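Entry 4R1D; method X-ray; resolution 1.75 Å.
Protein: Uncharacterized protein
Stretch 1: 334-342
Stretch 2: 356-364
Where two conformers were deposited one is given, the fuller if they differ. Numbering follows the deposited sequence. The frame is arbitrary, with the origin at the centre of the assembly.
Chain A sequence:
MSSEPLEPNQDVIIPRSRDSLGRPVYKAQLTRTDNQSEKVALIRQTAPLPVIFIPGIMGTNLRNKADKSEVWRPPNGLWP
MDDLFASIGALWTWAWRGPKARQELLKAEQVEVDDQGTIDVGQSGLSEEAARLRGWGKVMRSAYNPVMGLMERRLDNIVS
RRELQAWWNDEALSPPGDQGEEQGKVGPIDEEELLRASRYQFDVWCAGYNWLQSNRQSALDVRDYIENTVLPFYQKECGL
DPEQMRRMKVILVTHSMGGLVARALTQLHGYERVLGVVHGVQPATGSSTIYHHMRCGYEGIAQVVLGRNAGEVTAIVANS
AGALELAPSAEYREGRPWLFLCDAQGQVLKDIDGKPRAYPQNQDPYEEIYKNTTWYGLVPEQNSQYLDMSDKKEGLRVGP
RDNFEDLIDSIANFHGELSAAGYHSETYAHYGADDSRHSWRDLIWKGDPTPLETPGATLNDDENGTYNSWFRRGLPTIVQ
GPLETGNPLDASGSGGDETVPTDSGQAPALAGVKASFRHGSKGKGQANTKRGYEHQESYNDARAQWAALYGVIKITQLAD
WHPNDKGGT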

# COMPACT_ATOMS: atom_id res chain seq x y z
N GLU A 334 3.58 -15.33 -21.96
CA GLU A 334 3.85 -16.72 -22.33
C GLU A 334 5.36 -17.02 -22.29
O GLU A 334 5.87 -17.80 -23.11
N GLY A 335 6.06 -16.40 -21.35
CA GLY A 335 7.48 -16.65 -21.16
C GLY A 335 8.41 -15.86 -22.07
O GLY A 335 9.64 -15.97 -21.96
N ARG A 336 7.85 -15.04 -22.95
CA ARG A 336 8.68 -14.26 -23.87
C ARG A 336 9.28 -13.02 -23.20
O ARG A 336 8.78 -12.56 -22.17
N PRO A 337 10.37 -12.49 -23.77
CA PRO A 337 11.00 -11.30 -23.20
C PRO A 337 10.17 -10.03 -23.32
O PRO A 337 9.34 -9.89 -24.21
N TRP A 338 10.41 -9.10 -22.39
CA TRP A 338 9.75 -7.81 -22.38
C TRP A 338 10.73 -6.67 -22.11
O TRP A 338 10.37 -5.51 -22.19
N LEU A 339 11.98 -7.01 -21.81
CA LEU A 339 12.97 -5.99 -21.51
C LEU A 339 14.02 -6.09 -22.59
O LEU A 339 14.73 -7.09 -22.67
N PHE A 340 14.11 -5.05 -23.41
CA PHE A 340 14.94 -5.10 -24.61
C PHE A 340 16.07 -4.08 -24.59
O PHE A 340 15.85 -2.90 -24.36
N LEU A 341 17.28 -4.55 -24.87
CA LEU A 341 18.43 -3.67 -25.00
C LEU A 341 18.72 -3.51 -26.49
O LEU A 341 19.10 -4.48 -27.15
N CYS A 342 18.52 -2.30 -27.01
CA CYS A 342 18.58 -2.06 -28.46
C CYS A 342 19.63 -1.01 -28.80
O CYS A 342 20.01 -0.20 -27.95
N PRO A 356 20.18 -12.62 -28.46
CA PRO A 356 19.52 -11.31 -28.33
C PRO A 356 19.43 -10.89 -26.87
O PRO A 356 19.12 -11.70 -26.01
N ARG A 357 19.71 -9.62 -26.61
CA ARG A 357 19.59 -9.07 -25.26
C ARG A 357 18.14 -8.65 -25.03
O ARG A 357 17.81 -7.46 -24.98
N ALA A 358 17.30 -9.68 -24.93
CA ALA A 358 15.87 -9.57 -24.73
C ALA A 358 15.55 -10.44 -23.52
O ALA A 358 15.67 -11.67 -23.58
N TYR A 359 15.16 -9.82 -22.41
CA TYR A 359 15.04 -10.52 -21.14
C TYR A 359 13.59 -10.60 -20.68
O TYR A 359 12.80 -9.71 -20.98
N PRO A 360 13.22 -11.69 -19.97
CA PRO A 360 14.07 -12.85 -19.67
C PRO A 360 14.45 -13.61 -20.94
O PRO A 360 13.66 -13.67 -21.88
N GLN A 361 15.65 -14.19 -20.93
CA GLN A 361 16.14 -15.00 -22.05
C GLN A 361 15.76 -16.45 -21.83
O GLN A 361 15.56 -17.21 -22.79
N ASN A 362 15.66 -16.85 -20.56
CA ASN A 362 15.30 -18.23 -20.24
C ASN A 362 14.18 -18.35 -19.21
O ASN A 362 14.21 -19.19 -18.32
N GLN A 363 13.17 -17.49 -19.37
CA GLN A 363 11.94 -17.57 -18.60
C GLN A 363 12.12 -17.49 -17.09
O GLN A 363 11.33 -18.06 -16.34
N ASP A 364 13.14 -16.77 -16.65
CA ASP A 364 13.34 -16.56 -15.21
C ASP A 364 13.62 -15.10 -14.91
O ASP A 364 14.78 -14.71 -14.73

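The two stretches meet as a short antiparallel pairing held by four backbone hydrogen bonds. Leu339 and Tyr359 form the hydrogen-bonded pair: Tyr359 N donates to Leu339 O at 2.8 Å, and Leu339 N donates to Tyr359 O at 2.9 Å. The same carbonyl takes a second donor, Trp338 N, 2.8 Å from Tyr359 O, while further along Leu341 N reaches Arg357 O at 3.0 Å. Between these anchors Ala358 CA lies 3.4 Å from Leu339 O, a CA-H...O contact that supplements the ladder.

Where the strands end, a water continues the link. It donates to Gly335 O (2.7 Å) and to Pro360 O (2.8 Å) and accepts from Gln363 N (2.9 Å), so three backbone groups share one molecule. Gly335 suits this turn: its positive phi favours glycine, and a CB would sit 2.9 Å from Gln363 NE2, too close for comfort. Gln363, chi1 m and chi2 t, instead lays its CG 3.6 Å from Gly335 O.

Side-chain polar bonds stay within each stretch. Arg336 points away from the partner and forms a salt bridge with Glu334, its NH1 2.8 Å from Glu334 OE1. Arg357 points toward the partner, with chi1 m, chi2 t and chi3 p; its NE donates to Tyr359 OH at 3.0 Å, and NH1 and NH2 are satisfied elsewhere in the structure. With its polar edge thus occupied, the flat guanidinium can offer a face to Leu341, whose CD2 lies 3.5 Å from Arg357 NE.

Leu341, chi1 m with chi2 between wells at 34°, also brings CD2 to 3.7 Å from Tyr359 CE1. Tyr359 (chi1 m) therefore serves twice, its ring meeting a leucine methyl while its hydroxyl receives the arginine. Leu339, chi1 t and chi2 p, shares Tyr359's face of the sheet, with Leu339 CB 4.2 Å from Tyr359 CB.

The other face carries Phe340 and Ala358. The small alanine leaves room for neighbours to approach closely: its CB is 3.7 Å from Phe340 CD1, the phenylalanine being in the m rotamer, and 3.6 Å from the CB of Pro337, which points toward the partner stretch.

Trp338, chi1 p, starts away from the partner, but its indole comes back so that NE1 lies 3.6 Å and CD1 3.8 Å from Pro360 CD, with Tyr359 O over one ring face. Pro360 follows a cis peptide bond and presents a compact apolar ring to the indole. Gln361 and Asn362 point away and remain exposed.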

# COMPACT_ATOMS: atom_id res chain seq x y z
CB GLU A 334 3.26 -17.03 -23.72
CG GLU A 334 1.72 -16.88 -23.80
CD GLU A 334 1.19 -16.93 -25.23
OE1 GLU A 334 1.76 -16.26 -26.12
OE2 GLU A 334 0.17 -17.63 -25.48
CB ARG A 336 7.91 -13.88 -25.13
CG ARG A 336 7.58 -15.08 -26.02
CD ARG A 336 6.93 -14.65 -27.32
NE ARG A 336 5.67 -13.96 -27.07
CZ ARG A 336 4.52 -14.58 -26.85
NH1 ARG A 336 4.46 -15.90 -26.88
NH2 ARG A 336 3.42 -13.87 -26.61
CB PRO A 337 12.29 -11.17 -24.01
CG PRO A 337 11.98 -11.84 -25.32
CD PRO A 337 11.10 -13.00 -24.94
CB TRP A 338 8.63 -7.80 -21.34
CG TRP A 338 9.03 -8.26 -19.96
CD1 TRP A 338 8.90 -9.52 -19.45
CD2 TRP A 338 9.58 -7.46 -18.91
NE1 TRP A 338 9.34 -9.56 -18.15
CE2 TRP A 338 9.77 -8.31 -17.79
CE3 TRP A 338 9.94 -6.12 -18.80
CZ2 TRP A 338 10.30 -7.85 -16.58
CZ3 TRP A 338 10.48 -5.66 -17.60
CH2 TRP A 338 10.65 -6.53 -16.51
CB LEU A 339 13.61 -6.24 -20.15
CG LEU A 339 14.78 -5.33 -19.77
CD1 LEU A 339 14.34 -3.87 -19.65
CD2 LEU A 339 15.45 -5.77 -18.46
CB PHE A 340 14.08 -4.87 -25.86
CG PHE A 340 12.90 -5.79 -25.96
CD1 PHE A 340 13.04 -7.06 -26.50
CD2 PHE A 340 11.65 -5.39 -25.51
CE1 PHE A 340 11.96 -7.91 -26.61
CE2 PHE A 340 10.56 -6.23 -25.61
CZ PHE A 340 10.71 -7.50 -26.16
CB LEU A 341 19.63 -4.28 -24.29
CG LEU A 341 19.82 -4.04 -22.78
CD1 LEU A 341 18.52 -3.95 -21.99
CD2 LEU A 341 20.76 -5.08 -22.18
CB CYS A 342 17.23 -1.57 -28.98
SG CYS A 342 15.86 -2.71 -28.70
CB PRO A 356 18.12 -11.58 -28.88
CG PRO A 356 18.29 -12.72 -29.83
CD PRO A 356 19.34 -13.59 -29.19
CB ARG A 357 20.57 -7.92 -25.08
CG ARG A 357 22.01 -8.35 -25.40
CD ARG A 357 23.05 -7.39 -24.87
NE ARG A 357 23.11 -7.38 -23.41
CZ ARG A 357 23.95 -6.62 -22.70
NH1 ARG A 357 24.81 -5.83 -23.33
NH2 ARG A 357 23.95 -6.67 -21.38
CB ALA A 358 15.15 -10.11 -25.96
CB TYR A 359 15.90 -9.79 -20.10
CG TYR A 359 17.34 -9.63 -20.53
CD1 TYR A 359 17.75 -8.53 -21.27
CD2 TYR A 359 18.29 -10.60 -20.21
CE1 TYR A 359 19.09 -8.39 -21.68
CE2 TYR A 359 19.62 -10.46 -20.62
CZ TYR A 359 20.01 -9.35 -21.35
OH TYR A 359 21.33 -9.22 -21.76
CB PRO A 360 13.16 -13.75 -18.82
CG PRO A 360 12.06 -12.87 -18.34
CD PRO A 360 11.87 -11.84 -19.40
CB GLN A 361 17.66 -14.89 -22.14
CG GLN A 361 18.21 -13.51 -22.43
CD GLN A 361 19.73 -13.52 -22.54
OE1 GLN A 361 20.31 -13.06 -23.52
NE2 GLN A 361 20.38 -14.07 -21.52
CB ASN A 362 16.52 -19.05 -19.79
CG ASN A 362 16.21 -20.53 -19.69
OD1 ASN A 362 15.45 -21.08 -20.50
ND2 ASN A 362 16.77 -21.19 -18.68
CB GLN A 363 11.16 -18.83 -18.96
CG GLN A 363 10.85 -18.96 -20.44
CD GLN A 363 10.21 -20.28 -20.78
OE1 GLN A 363 10.80 -21.12 -21.46
NE2 GLN A 363 9.00 -20.48 -20.28
CB ASP A 364 14.49 -17.44 -14.69
CG ASP A 364 14.58 -17.42 -13.17
OD1 ASP A 364 13.95 -16.55 -12.54
OD2 ASP A 364 15.30 -18.28 -12.61
O HOH W 1 12.35 -16.09 -21.76